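Local structure of PRO-PRO endopeptidase (Paenibacillus alvei, 6FPC) at residues Q52-N57 with A91-Y96; K65-R70 with L77-V82. The protein hydrolyses peptide bonds between two prolines as a secreted zinc-dependent endopeptidase, cutting a cell surface protein and so possibly regulating bacterial adhesion. All coordinates share one frame; numbering follows the deposited sequence.

Contact 1. Residues Q52-N57 with A91-Y96; sequences QGAITN and AVRIGY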
loop_
_atom_site.group_PDB
_atom_site.type_symbol
_atom_site.label_atom_id
_atom_site.label_comp_id
_atom_site.label_asym_id
_atom_site.label_seq_id
_atom_site.Cartn_x
_atom_site.Cartn_y
_atom_site.Cartn_z
ATOM N N GLN A 52 4.202 8.184 14.208
ATOM C CA GLN A 52 5.552 8.674 14.439
ATOM C C GLN A 52 6.460 7.543 14.929
ATOM O O GLN A 52 7.628 7.524 14.578
ATOM C CB GLN A 52 5.600 9.921 15.345
ATOM C CG GLN A 52 6.986 10.578 15.406
ATOM C CD GLN A 52 7.549 11.075 14.086
ATOM O OE1 GLN A 52 6.846 11.609 13.215
ATOM N NE2 GLN A 52 8.849 10.923 13.913
ATOM N N GLY A 53 5.931 6.587 15.677
ATOM C CA GLY A 53 6.747 5.442 16.079
ATOM C C GLY A 53 6.429 4.179 15.298
ATOM O O GLY A 53 5.786 4.228 14.239
ATOM N N ALA A 54 6.840 3.022 15.841
ATOM C CA ALA A 54 6.512 1.723 15.241
ATOM C C ALA A 54 5.004 1.605 15.176
ATOM O O ALA A 54 4.295 2.082 16.083
ATOM C CB ALA A 54 7.089 0.588 16.073
ATOM N N ILE A 55 4.501 1.018 14.074
ATOM C CA ILE A 55 3.060 0.848 13.854
ATOM C C ILE A 55 2.395 0.088 15.001
ATOM O O ILE A 55 1.228 0.354 15.311
ATOM C CB ILE A 55 2.716 0.237 12.466
ATOM C CG1 ILE A 55 3.192 -1.228 12.333
ATOM C CG2 ILE A 55 3.255 1.131 11.352
ATOM C CD1 ILE A 55 2.674 -1.943 11.035
ATOM N N THR A 56 3.161 -0.795 15.672
ATOM C CA THR A 56 2.678 -1.601 16.780
ATOM C C THR A 56 2.427 -0.734 18.026
ATOM O O THR A 56 1.746 -1.209 18.911
ATOM C CB THR A 56 3.554 -2.826 17.045
ATOM O OG1 THR A 56 4.929 -2.442 17.125
ATOM C CG2 THR A 56 3.346 -3.965 15.986
ATOM N N ASN A 57 2.899 0.547 18.059
ATOM C CA ASN A 57 2.620 1.473 19.169
ATOM C C ASN A 57 1.175 1.941 19.106
ATOM O O ASN A 57 0.681 2.454 20.110
ATOM C CB ASN A 57 3.572 2.687 19.190
ATOM C CG ASN A 57 5.003 2.389 19.570
ATOM O OD1 ASN A 57 5.337 1.339 20.134
ATOM N ND2 ASN A 57 5.881 3.333 19.277
ATOM N N ALA A 91 -1.909 1.530 8.467
ATOM C CA ALA A 91 -0.969 2.197 9.370
ATOM C C ALA A 91 0.364 2.263 8.672
ATOM O O ALA A 91 0.817 1.243 8.149
ATOM C CB ALA A 91 -0.857 1.426 10.668
ATOM N N VAL A 92 0.947 3.472 8.575
ATOM C CA VAL A 92 2.223 3.696 7.859
ATOM C C VAL A 92 3.132 4.598 8.710
ATOM O O VAL A 92 2.725 5.676 9.127
ATOM C CB VAL A 92 1.976 4.305 6.435
ATOM C CG1 VAL A 92 3.296 4.573 5.695
ATOM C CG2 VAL A 92 1.081 3.408 5.581
ATOM N N ARG A 93 4.367 4.175 8.939
ATOM C CA ARG A 93 5.299 4.941 9.746
ATOM C C ARG A 93 5.844 6.156 8.972
ATOM O O ARG A 93 6.333 6.018 7.846
ATOM C CB ARG A 93 6.437 4.027 10.239
ATOM C CG ARG A 93 7.193 4.654 11.365
ATOM C CD ARG A 93 8.248 3.770 11.964
ATOM N NE ARG A 93 8.915 4.518 13.031
ATOM C CZ ARG A 93 9.678 3.974 13.973
ATOM N NH1 ARG A 93 9.886 2.666 13.996
ATOM N NH2 ARG A 93 10.232 4.737 14.906
ATOM N N ILE A 94 5.777 7.333 9.605
ATOM C CA ILE A 94 6.242 8.619 9.060
ATOM C C ILE A 94 7.738 8.552 8.808
ATOM O O ILE A 94 8.482 8.277 9.749
ATOM C CB ILE A 94 5.884 9.801 10.016
ATOM C CG1 ILE A 94 4.356 9.986 10.121
ATOM C CG2 ILE A 94 6.570 11.098 9.559
ATOM C CD1 ILE A 94 3.887 10.760 11.323
ATOM N N GLY A 95 8.157 8.843 7.570
ATOM C CA GLY A 95 9.565 8.817 7.156
ATOM C C GLY A 95 9.998 7.544 6.456
ATOM O O GLY A 95 11.135 7.447 5.966
ATOM N N TYR A 96 9.097 6.562 6.379
ATOM C CA TYR A 96 9.416 5.248 5.805
ATOM C C TYR A 96 8.802 4.992 4.435
ATOM O O TYR A 96 8.724 3.834 4.017
ATOM C CB TYR A 96 9.022 4.148 6.801
ATOM C CG TYR A 96 9.890 4.085 8.039
ATOM C CD1 TYR A 96 9.927 5.144 8.946
ATOM C CD2 TYR A 96 10.630 2.951 8.333
ATOM C CE1 TYR A 96 10.746 5.104 10.071
ATOM C CE2 TYR A 96 11.425 2.885 9.475
ATOM C CZ TYR A 96 11.470 3.958 10.348
ATOM O OH TYR A 96 12.240 3.887 11.488
HETATM O O HOH W 1 8.783 7.392 12.333
#
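After strand 47-51 in the small mixed sheet of this M34 metalloprotease the chain reverses, and 52-55 runs back, roughly opposite in direction, alongside the end of the parallel neighbour, strand 89-93, which leads into a type II turn from Arg93 to Tyr96. Arg93 carries the contact: its CG is anti to the backbone N (chi1 -164°), and the chain is extended from CG to NE. Arg93 CG lies 3.2 Å from Gly53 O. Gly53 C and Ala54 N lie over one guanidinium face, Ala54 N 3.5 Å above its centre, and Tyr96 OH over the centre of the other. Glycine suits position 53, where a side chain would run into Asn57. Deeper, the small Ala91 leaves room for branched Ile55, CB to CB 4.2 Å. Val92 points away from 52-57, its side chain touching Met26 and lying about 4 Å from that of Glu112, the predicted proton acceptor. Gln52 crosses Ile94 at about a right angle, OE1 in van der Waals contact 3.6 Å from CD1; the oxygen's hydrogen bond is to Asn19 N. One water joins both backbones and the arginine, donating to Gln52 O and, at 2.7 Å, to Ile94 O, and accepting from Arg93 NE at 3.0 Å, in the guanidinium plane.

Contact 2. Residues K65-R70 with L77-V82; sequences KGVVPR and LTWDDV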
loop_
_atom_site.group_PDB
_atom_site.type_symbol
_atom_site.label_atom_id
_atom_site.label_comp_id
_atom_site.label_asym_id
_atom_site.label_seq_id
_atom_site.Cartn_x
_atom_site.Cartn_y
_atom_site.Cartn_z
ATOM N N LYS A 65 2.763 -6.947 18.801
ATOM C CA LYS A 65 4.078 -6.800 19.441
ATOM C C LYS A 65 4.705 -8.154 19.727
ATOM O O LYS A 65 4.038 -9.035 20.255
ATOM C CB LYS A 65 4.011 -5.964 20.715
ATOM C CG LYS A 65 3.935 -4.469 20.405
ATOM C CD LYS A 65 3.935 -3.607 21.669
ATOM C CE LYS A 65 3.512 -2.190 21.369
ATOM N NZ LYS A 65 4.588 -1.398 20.719
ATOM N N GLY A 66 5.927 -8.332 19.236
ATOM C CA GLY A 66 6.708 -9.552 19.443
ATOM C C GLY A 66 6.227 -10.772 18.688
ATOM O O GLY A 66 6.638 -11.878 19.010
ATOM N N VAL A 67 5.346 -10.593 17.688
ATOM C CA VAL A 67 4.822 -11.687 16.890
ATOM C C VAL A 67 5.564 -11.707 15.547
ATOM O O VAL A 67 5.775 -10.646 14.942
ATOM C CB VAL A 67 3.290 -11.555 16.720
ATOM C CG1 VAL A 67 2.738 -12.624 15.763
ATOM C CG2 VAL A 67 2.597 -11.643 18.085
ATOM N N VAL A 68 5.939 -12.908 15.084
ATOM C CA VAL A 68 6.661 -13.088 13.817
ATOM C C VAL A 68 5.721 -13.030 12.602
ATOM O O VAL A 68 4.842 -13.878 12.477
ATOM C CB VAL A 68 7.533 -14.366 13.819
ATOM C CG1 VAL A 68 8.283 -14.526 12.498
ATOM C CG2 VAL A 68 8.508 -14.371 14.997
ATOM N N PRO A 69 5.944 -12.102 11.649
ATOM C CA PRO A 69 5.124 -12.088 10.431
ATOM C C PRO A 69 5.270 -13.418 9.679
ATOM O O PRO A 69 6.322 -14.062 9.735
ATOM C CB PRO A 69 5.681 -10.890 9.650
ATOM C CG PRO A 69 6.339 -10.037 10.669
ATOM C CD PRO A 69 6.947 -11.023 11.625
ATOM N N ARG A 70 4.188 -13.890 9.050
ATOM C CA ARG A 70 4.236 -15.179 8.350
ATOM C C ARG A 70 5.325 -15.235 7.290
ATOM O O ARG A 70 5.446 -14.309 6.480
ATOM C CB ARG A 70 2.896 -15.501 7.698
ATOM C CG ARG A 70 2.813 -16.982 7.437
ATOM C CD ARG A 70 1.412 -17.328 7.062
ATOM N NE ARG A 70 1.231 -18.780 7.014
ATOM C CZ ARG A 70 0.048 -19.341 6.858
ATOM N NH1 ARG A 70 -1.036 -18.587 6.738
ATOM N NH2 ARG A 70 -0.066 -20.664 6.818
ATOM N N LEU A 77 12.874 -11.151 12.937
ATOM C CA LEU A 77 11.899 -10.122 12.618
ATOM C C LEU A 77 10.584 -10.326 13.378
ATOM O O LEU A 77 10.104 -11.453 13.501
ATOM C CB LEU A 77 11.608 -10.134 11.108
ATOM C CG LEU A 77 10.883 -8.896 10.568
ATOM C CD1 LEU A 77 11.901 -7.848 10.079
ATOM C CD2 LEU A 77 9.941 -9.286 9.430
ATOM N N THR A 78 9.993 -9.225 13.849
ATOM C CA THR A 78 8.647 -9.231 14.460
ATOM C C THR A 78 7.869 -8.116 13.768
ATOM O O THR A 78 8.488 -7.280 13.113
ATOM C CB THR A 78 8.667 -9.079 15.990
ATOM O OG1 THR A 78 9.298 -7.842 16.319
ATOM C CG2 THR A 78 9.353 -10.257 16.713
ATOM N N TRP A 79 6.541 -8.036 13.987
ATOM C CA TRP A 79 5.686 -6.973 13.442
ATOM C C TRP A 79 6.151 -5.548 13.866
ATOM O O TRP A 79 5.897 -4.566 13.170
ATOM C CB TRP A 79 4.235 -7.214 13.833
ATOM C CG TRP A 79 3.544 -8.234 12.977
ATOM C CD1 TRP A 79 3.293 -9.532 13.294
ATOM C CD2 TRP A 79 3.070 -8.051 11.629
ATOM N NE1 TRP A 79 2.671 -10.169 12.244
ATOM C CE2 TRP A 79 2.553 -9.294 11.194
ATOM C CE3 TRP A 79 3.117 -6.980 10.717
ATOM C CZ2 TRP A 79 2.007 -9.478 9.910
ATOM C CZ3 TRP A 79 2.542 -7.143 9.460
ATOM C CH2 TRP A 79 2.068 -8.407 9.038
ATOM N N ASP A 80 6.858 -5.459 14.982
ATOM C CA ASP A 80 7.436 -4.208 15.501
ATOM C C ASP A 80 8.363 -3.567 14.460
ATOM O O ASP A 80 8.488 -2.355 14.431
ATOM C CB ASP A 80 8.252 -4.503 16.766
ATOM C CG ASP A 80 7.474 -5.290 17.793
ATOM O OD1 ASP A 80 6.886 -4.665 18.687
ATOM O OD2 ASP A 80 7.434 -6.539 17.684
ATOM N N ASP A 81 9.001 -4.380 13.610
ATOM C CA ASP A 81 9.954 -3.939 12.562
ATOM C C ASP A 81 9.292 -3.562 11.250
ATOM O O ASP A 81 9.979 -3.073 10.352
ATOM C CB ASP A 81 10.908 -5.084 12.233
ATOM C CG ASP A 81 11.711 -5.587 13.413
ATOM O OD1 ASP A 81 12.159 -4.745 14.230
ATOM O OD2 ASP A 81 11.872 -6.822 13.534
ATOM N N VAL A 82 8.010 -3.898 11.089
ATOM C CA VAL A 82 7.289 -3.720 9.832
ATOM C C VAL A 82 6.781 -2.254 9.721
ATOM O O VAL A 82 6.044 -1.811 10.591
ATOM C CB VAL A 82 6.163 -4.778 9.652
ATOM C CG1 VAL A 82 5.383 -4.533 8.356
ATOM C CG2 VAL A 82 6.729 -6.208 9.670
HETATM O O HOH W 2 6.876 -2.012 19.284
#
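Over one face of the Trp79 indole lies the ring of Pro69, its CG 3.8 Å from the centroid of the five-membered ring and only 4° off the normal, a CH-pi contact; Val67 CB sits at the edge, in plane, 4.0 Å from Trp79 CD1. Pro69 CB reaches farther over the indole, toward CE2 and CZ2. A rigid proline suits this place, since it offers a compact set of C-H groups to the electron-rich indole, and its CG also meets Leu77 CD2 and Val82 CG2. Both segments belong to the long loop between strands 47-51 and 84-86, which doubles back here so that 65-70 lies against a 3-10 turn at 79-81. Trp79 N donates to Val67 O at 2.9 Å. Asp80 holds the other end. Its CG is anti to the carbonyl carbon (chi1 -52°), and OD2 takes Gly66 N on its syn lone pair at 2.8 Å, with an N-H...O angle of 165°, and Thr78 OG1 on the anti side at 2.7 Å. Two donors thus grip one oxygen and restrain the carboxylate. Gly66 has a positive phi, a backbone shape glycine adopts readily, and gives its N-H to Asp80. A water accepts from Lys65 NZ and donates to Asp80 OD1, bridging charges 4.5 Å apart; Lys65 NZ also bonds Asn57 OD1.

In the fold
Contact 2 is nested along the chain within the loop closed by contact 1, and their centres lie 13 Å apart. Contact 1 is partly buried, with one segment in the sheet's strand 89-93, and its segments meet through apolar contacts, a guanidinium lying against a peptide and a shared water. Contact 2 is a surface contact, joining two parts of one irregular loop; direct hydrogen bonds from backbone N-H groups and a proline-indole pair hold it where neither segment has a strand partner. The two touch where 55-57 meets Lys65, Asp80 and Val82: Thr56 OG1 makes a weak hydrogen bond to Asp80 OD1, and Ile55 CG1 packs against Val82 O.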